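Local coordinates for putative type VI secretion protein (Escherichia coli, PDB 4PS2) that probably builds, with its partner TssC, the contractile sheath of the type VI secretion system, here as its C-terminal helical fragment, at residues Lys55-Pro60 and Asp68-Leu73; Ser34-Leu39 and Val47-Glu52. All coordinates share one frame; numbering follows the deposited sequence.

Interaction 1: residues Lys55-Pro60 and Asp68-Leu73; sequences KILRDP and DELRAL. With ZN (zinc ion), chain B.
L57 reaches across from helix 46-57 and sets its two methyl branches on different neighbours, L70 and R71 of helix 64-71. The apolar part is a leucine pair: CD2 of L57 lies 3.8 Å from CD1 of L70, with CB of L70 almost as near. Both leucines have CG beside the backbone N (chi1 -55° for L57, -67° for L70), and both CB atoms point at the opposing segment, which brings the branched ends together although the two CA atoms are 8.3 Å apart.

The second kind of contact is aliphatic carbon against the arginine chain. CD1 of L57 approaches CG of R71 at 3.5 Å and NH1 of R71 at an equal distance. A bend at chi3 (102°) folds the arginine so that its hydrocarbon root and its guanidinium both reach this one methyl. The charged end finds its mate outside the two segments, NH2 forming a salt bridge with E54 one turn before L57.

No hydrogen bond joins the two segments directly; R67 supplies polar links instead, donating through NE to the carbonyl O of L57 and through NH2 to that of D59. Metal binding is separate from the packing: the extended E69 chain carries OE2 to 2.0 Å from the zinc ion, while OE1 stays at 3.0 Å, so the carboxylate is essentially monodentate. With L70 also touching M32, the arrangement is that of a small helical bundle in which consecutive helices 46-57 and 64-71, joined by a short loop, pack on helix 16-40, with a zinc site on its outer side.

Interaction 2: residues Ser34-Leu39 and Val47-Glu52; sequences SLLRDL and VTFRKE
F49 is the bump of this contact: its ring projects from helix 47-52 into a hollow made by L35, L36 and L39 on helix 34-39. The segment directions differ by 174°, making successive helices 16-40 and 46-57, joined by a short loop, an antiparallel helical hairpin; the axes come no nearer than 10.6 Å, spanned by side chains. The phenylalanine takes CG anti to its own N (chi1 174°), which sends the ring out from its helix.

L39 closes the hollow over one face of the ring. Its CD2 stands 4.0 Å from the ring centroid and 17° off the normal, the geometry of a CH-pi contact, while CB of L39 sits by CD1 of F49 and CD1 of L39 by CG of F49. One turn earlier, L35 meets the CD1-CE1 side of the ring obliquely, CD2 lying 3.6 Å from CE1 of F49 and CG equally close to the ring's CD1. L36, whose CB points away, still brings CD2 round to 4.3 Å from CE1 of F49, a looser contact.

A second, shallower fit lies one turn along helix 47-52, where CD1 of L35 rests 3.7 Å from CB of E52. Beyond that carbon the glutamate bends at chi2 and leads its carboxylate away, so only its aliphatic root joins the packing. Cutting L35 back to an alanine is likely to open a gap beside the CD1-CE1 side of F49 and to leave CB of E52 without its methyl neighbour.

Outside the segments, V74 also touches F49 and A78 touches L39. Since no hydrogen bond or salt bridge crosses here, direct association rests on dispersion and hydrophobic burial, and any specificity is likely to lie in the fit of the shapes.

Both interactions use helix 46-57, interaction 2 near its start against helix 16-40 and interaction 1 further along against helix 64-71. Their centres lie about 12 Å apart, and both are largely buried, interaction 1 with its centre about 6 Å from the chain's centre against about 12 Å. The larger interface is interaction 2, 272 Å² against 156 Å², built round an aromatic ring; interaction 1 pairs two leucines and lays the chain of R71, whose charge is matched by E54, across L57, with the zinc ligand on its outer side. CD1 of I56 packs 4.1 Å from CD2 of L35, making the apolar interior continuous, while the carbonyl O of L73 simply packs on CD2 of L36, 3.6 Å away.

Interaction 1: residues Lys55-Pro60 and Asp68-Leu73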
loop_
_atom_site.group_PDB
_atom_site.type_symbol
_atom_site.label_atom_id
_atom_site.label_comp_id
_atom_site.label_asym_id
_atom_site.label_seq_id
_atom_site.Cartn_x
_atom_site.Cartn_y
_atom_site.Cartn_z
ATOM N N LYS A 55 -6.779 3.977 6.757
ATOM C CA LYS A 55 -5.626 3.772 7.614
ATOM C C LYS A 55 -4.309 3.567 6.820
ATOM O O LYS A 55 -3.337 4.178 7.078
ATOM C CB LYS A 55 -5.891 2.610 8.520
ATOM C CG LYS A 55 -4.801 2.306 9.492
ATOM N N ILE A 56 -4.351 2.702 5.838
ATOM C CA ILE A 56 -3.238 2.504 4.959
ATOM C C ILE A 56 -2.783 3.827 4.305
ATOM O O ILE A 56 -1.641 4.148 4.333
ATOM C CB ILE A 56 -3.526 1.400 3.912
ATOM C CG1 ILE A 56 -3.769 0.065 4.587
ATOM C CG2 ILE A 56 -2.367 1.272 2.966
ATOM C CD1 ILE A 56 -4.114 -1.045 3.631
ATOM N N LEU A 57 -3.701 4.576 3.734
ATOM C CA LEU A 57 -3.342 5.733 2.935
ATOM C C LEU A 57 -3.083 7.014 3.739
ATOM O O LEU A 57 -2.650 7.984 3.222
ATOM C CB LEU A 57 -4.362 5.976 1.856
ATOM C CG LEU A 57 -4.641 4.814 0.927
ATOM C CD1 LEU A 57 -5.769 5.106 -0.014
ATOM C CD2 LEU A 57 -3.466 4.271 0.181
ATOM N N ARG A 58 -3.339 6.929 5.018
ATOM C CA ARG A 58 -3.121 8.005 5.979
ATOM C C ARG A 58 -1.612 8.277 6.206
ATOM O O ARG A 58 -1.278 9.401 6.560
ATOM C CB ARG A 58 -3.827 7.616 7.289
ATOM C CG ARG A 58 -3.792 8.614 8.436
ATOM C CD ARG A 58 -4.626 8.116 9.607
ATOM N NE ARG A 58 -5.984 7.763 9.187
ATOM C CZ ARG A 58 -6.707 6.784 9.719
ATOM N NH1 ARG A 58 -6.224 6.065 10.727
ATOM N NH2 ARG A 58 -7.922 6.526 9.258
ATOM N N ASP A 59 -0.712 7.280 5.985
ATOM C CA ASP A 59 0.736 7.435 6.196
ATOM C C ASP A 59 1.276 8.733 5.568
ATOM O O ASP A 59 1.190 8.909 4.354
ATOM C CB ASP A 59 1.530 6.209 5.703
ATOM C CG ASP A 59 2.948 6.103 6.257
ATOM O OD1 ASP A 59 3.573 7.154 6.519
ATOM O OD2 ASP A 59 3.445 4.976 6.386
ATOM N N PRO A 60 1.757 9.690 6.391
ATOM C CA PRO A 60 2.201 10.974 5.816
ATOM C C PRO A 60 3.487 10.909 4.984
ATOM O O PRO A 60 3.797 11.853 4.265
ATOM C CB PRO A 60 2.325 11.897 7.034
ATOM C CG PRO A 60 2.425 10.994 8.205
ATOM C CD PRO A 60 1.831 9.681 7.869
ATOM N N ASP A 68 -2.883 7.747 -5.119
ATOM C CA ASP A 68 -3.737 7.723 -6.309
ATOM C C ASP A 68 -3.687 6.394 -7.057
ATOM O O ASP A 68 -4.737 5.866 -7.410
ATOM C CB ASP A 68 -3.388 8.896 -7.250
ATOM C CG ASP A 68 -3.765 10.261 -6.692
ATOM O OD1 ASP A 68 -4.694 10.328 -5.847
ATOM O OD2 ASP A 68 -3.143 11.262 -7.107
ATOM N N GLU A 69 -2.481 5.839 -7.267
ATOM C CA GLU A 69 -2.249 4.535 -7.903
ATOM C C GLU A 69 -2.823 3.416 -7.022
ATOM O O GLU A 69 -3.376 2.447 -7.545
ATOM C CB GLU A 69 -0.742 4.301 -8.086
ATOM C CG GLU A 69 -0.114 5.226 -9.121
ATOM C CD GLU A 69 1.381 5.048 -9.294
ATOM O OE1 GLU A 69 1.990 4.266 -8.527
ATOM O OE2 GLU A 69 1.946 5.689 -10.209
ATOM N N LEU A 70 -2.726 3.568 -5.684
ATOM C CA LEU A 70 -3.298 2.594 -4.740
ATOM C C LEU A 70 -4.835 2.610 -4.759
ATOM O O LEU A 70 -5.458 1.546 -4.882
ATOM C CB LEU A 70 -2.698 2.735 -3.328
ATOM C CG LEU A 70 -1.205 2.363 -3.211
ATOM C CD1 LEU A 70 -0.647 2.698 -1.831
ATOM C CD2 LEU A 70 -0.948 0.897 -3.507
ATOM N N ARG A 71 -5.440 3.819 -4.733
ATOM C CA ARG A 71 -6.900 4.011 -4.803
ATOM C C ARG A 71 -7.472 3.554 -6.151
ATOM O O ARG A 71 -8.614 3.109 -6.193
ATOM C CB ARG A 71 -7.310 5.469 -4.542
ATOM C CG ARG A 71 -7.015 5.989 -3.152
ATOM C CD ARG A 71 -7.504 7.420 -2.957
ATOM N NE ARG A 71 -8.754 7.455 -2.199
ATOM C CZ ARG A 71 -8.838 7.701 -0.896
ATOM N NH1 ARG A 71 -7.747 7.977 -0.191
ATOM N NH2 ARG A 71 -10.015 7.689 -0.288
ATOM N N ALA A 72 -6.674 3.629 -7.242
ATOM C CA ALA A 72 -7.083 3.184 -8.582
ATOM C C ALA A 72 -7.239 1.665 -8.684
ATOM O O ALA A 72 -7.854 1.169 -9.623
ATOM C CB ALA A 72 -6.101 3.688 -9.624
ATOM N N LEU A 73 -6.707 0.925 -7.711
ATOM C CA LEU A 73 -6.806 -0.533 -7.658
ATOM C C LEU A 73 -8.098 -0.981 -6.973
ATOM O O LEU A 73 -8.460 -2.158 -7.052
ATOM C CB LEU A 73 -5.589 -1.121 -6.922
ATOM C CG LEU A 73 -4.206 -0.994 -7.592
ATOM C CD1 LEU A 73 -3.136 -1.484 -6.661
ATOM C CD2 LEU A 73 -4.127 -1.793 -8.927
HETATM ZN ZN ZN B . 3.721 4.890 -10.841
#

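Interaction 2: residues Ser34-Leu39 and Val47-Glu52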
loop_
_atom_site.group_PDB
_atom_site.type_symbol
_atom_site.label_atom_id
_atom_site.label_comp_id
_atom_site.label_asym_id
_atom_site.label_seq_id
_atom_site.Cartn_x
_atom_site.Cartn_y
_atom_site.Cartn_z
ATOM N N SER A 34 -2.890 -7.107 0.572
ATOM C CA SER A 34 -3.585 -7.972 1.539
ATOM C C SER A 34 -5.050 -7.582 1.700
ATOM O O SER A 34 -5.928 -8.447 1.752
ATOM C CB SER A 34 -2.876 -7.944 2.893
ATOM O OG SER A 34 -1.521 -8.349 2.768
ATOM N N LEU A 35 -5.313 -6.276 1.784
ATOM C CA LEU A 35 -6.650 -5.749 1.939
ATOM C C LEU A 35 -7.511 -6.059 0.704
ATOM O O LEU A 35 -8.659 -6.480 0.866
ATOM C CB LEU A 35 -6.607 -4.243 2.233
ATOM C CG LEU A 35 -7.957 -3.619 2.478
ATOM C CD1 LEU A 35 -8.592 -4.128 3.787
ATOM C CD2 LEU A 35 -7.897 -2.129 2.366
ATOM N N LEU A 36 -6.964 -5.864 -0.516
ATOM C CA LEU A 36 -7.697 -6.180 -1.755
ATOM C C LEU A 36 -7.963 -7.684 -1.860
ATOM O O LEU A 36 -9.025 -8.078 -2.327
ATOM C CB LEU A 36 -6.933 -5.708 -2.994
ATOM C CG LEU A 36 -6.923 -4.199 -3.270
ATOM C CD1 LEU A 36 -5.816 -3.855 -4.280
ATOM C CD2 LEU A 36 -8.280 -3.729 -3.810
ATOM N N ARG A 37 -7.018 -8.525 -1.418
ATOM C CA ARG A 37 -7.214 -9.974 -1.453
ATOM C C ARG A 37 -8.332 -10.362 -0.487
ATOM O O ARG A 37 -9.166 -11.198 -0.832
ATOM C CB ARG A 37 -5.912 -10.722 -1.145
ATOM C CG ARG A 37 -4.874 -10.551 -2.267
ATOM C CD ARG A 37 -3.548 -11.259 -2.016
ATOM N NE ARG A 37 -3.727 -12.708 -2.066
ATOM C CZ ARG A 37 -3.797 -13.430 -3.182
ATOM N NH1 ARG A 37 -3.641 -12.849 -4.370
ATOM N NH2 ARG A 37 -4.006 -14.733 -3.120
ATOM N N ASP A 38 -8.369 -9.729 0.706
ATOM C CA ASP A 38 -9.408 -9.946 1.728
ATOM C C ASP A 38 -10.769 -9.583 1.155
ATOM O O ASP A 38 -11.699 -10.387 1.229
ATOM C CB ASP A 38 -9.118 -9.107 2.998
ATOM C CG ASP A 38 -7.936 -9.593 3.823
ATOM O OD1 ASP A 38 -7.551 -10.774 3.678
ATOM O OD2 ASP A 38 -7.373 -8.779 4.597
ATOM N N LEU A 39 -10.873 -8.399 0.537
ATOM C CA LEU A 39 -12.103 -7.939 -0.099
ATOM C C LEU A 39 -12.547 -8.907 -1.215
ATOM O O LEU A 39 -13.714 -9.320 -1.235
ATOM C CB LEU A 39 -11.915 -6.542 -0.694
ATOM C CG LEU A 39 -13.155 -5.960 -1.398
ATOM C CD1 LEU A 39 -14.191 -5.476 -0.388
ATOM C CD2 LEU A 39 -12.771 -4.824 -2.333
ATOM N N VAL A 47 -17.683 -1.840 4.717
ATOM C CA VAL A 47 -17.441 -0.853 5.784
ATOM C C VAL A 47 -16.025 -1.034 6.397
ATOM O O VAL A 47 -15.337 -0.035 6.628
ATOM C CB VAL A 47 -18.583 -0.777 6.850
ATOM C CG1 VAL A 47 -18.733 -2.083 7.600
ATOM C CG2 VAL A 47 -18.364 0.362 7.850
ATOM N N THR A 48 -15.617 -2.297 6.672
ATOM C CA THR A 48 -14.291 -2.601 7.234
ATOM C C THR A 48 -13.228 -2.259 6.182
ATOM O O THR A 48 -12.245 -1.601 6.506
ATOM C CB THR A 48 -14.175 -4.079 7.646
ATOM O OG1 THR A 48 -15.259 -4.403 8.514
ATOM C CG2 THR A 48 -12.817 -4.411 8.353
ATOM N N PHE A 49 -13.444 -2.694 4.931
ATOM C CA PHE A 49 -12.550 -2.402 3.816
ATOM C C PHE A 49 -12.247 -0.898 3.758
ATOM O O PHE A 49 -11.074 -0.539 3.699
ATOM C CB PHE A 49 -13.163 -2.866 2.463
ATOM C CG PHE A 49 -12.319 -2.439 1.278
ATOM C CD1 PHE A 49 -11.186 -3.156 0.919
ATOM C CD2 PHE A 49 -12.620 -1.279 0.571
ATOM C CE1 PHE A 49 -10.381 -2.736 -0.149
ATOM C CE2 PHE A 49 -11.787 -0.833 -0.460
ATOM C CZ PHE A 49 -10.678 -1.566 -0.814
ATOM N N ARG A 50 -13.301 -0.024 3.738
ATOM C CA ARG A 50 -13.092 1.437 3.634
ATOM C C ARG A 50 -12.358 2.008 4.848
ATOM O O ARG A 50 -11.584 2.934 4.683
ATOM C CB ARG A 50 -14.402 2.206 3.420
ATOM C CG ARG A 50 -14.991 2.013 2.020
ATOM C CD ARG A 50 -16.194 2.908 1.741
ATOM N NE ARG A 50 -17.284 2.721 2.704
ATOM C CZ ARG A 50 -18.288 1.867 2.542
ATOM N NH1 ARG A 50 -18.348 1.097 1.462
ATOM N NH2 ARG A 50 -19.237 1.769 3.462
ATOM N N LYS A 51 -12.613 1.470 6.052
ATOM C CA LYS A 51 -11.958 1.904 7.295
ATOM C C LYS A 51 -10.458 1.566 7.238
ATOM O O LYS A 51 -9.610 2.399 7.594
ATOM C CB LYS A 51 -12.634 1.197 8.488
ATOM C CG LYS A 51 -11.995 1.479 9.859
ATOM C CD LYS A 51 -12.527 0.538 10.960
ATOM C CE LYS A 51 -11.848 -0.814 10.985
ATOM N NZ LYS A 51 -12.573 -1.787 11.845
ATOM N N GLU A 52 -10.131 0.335 6.792
ATOM C CA GLU A 52 -8.745 -0.101 6.663
ATOM C C GLU A 52 -8.023 0.630 5.539
ATOM O O GLU A 52 -6.832 0.882 5.650
ATOM C CB GLU A 52 -8.667 -1.613 6.474
ATOM C CG GLU A 52 -9.263 -2.403 7.626
ATOM C CD GLU A 52 -8.578 -2.251 8.965
ATOM O OE1 GLU A 52 -7.412 -1.799 8.998
ATOM O OE2 GLU A 52 -9.221 -2.563 9.990
#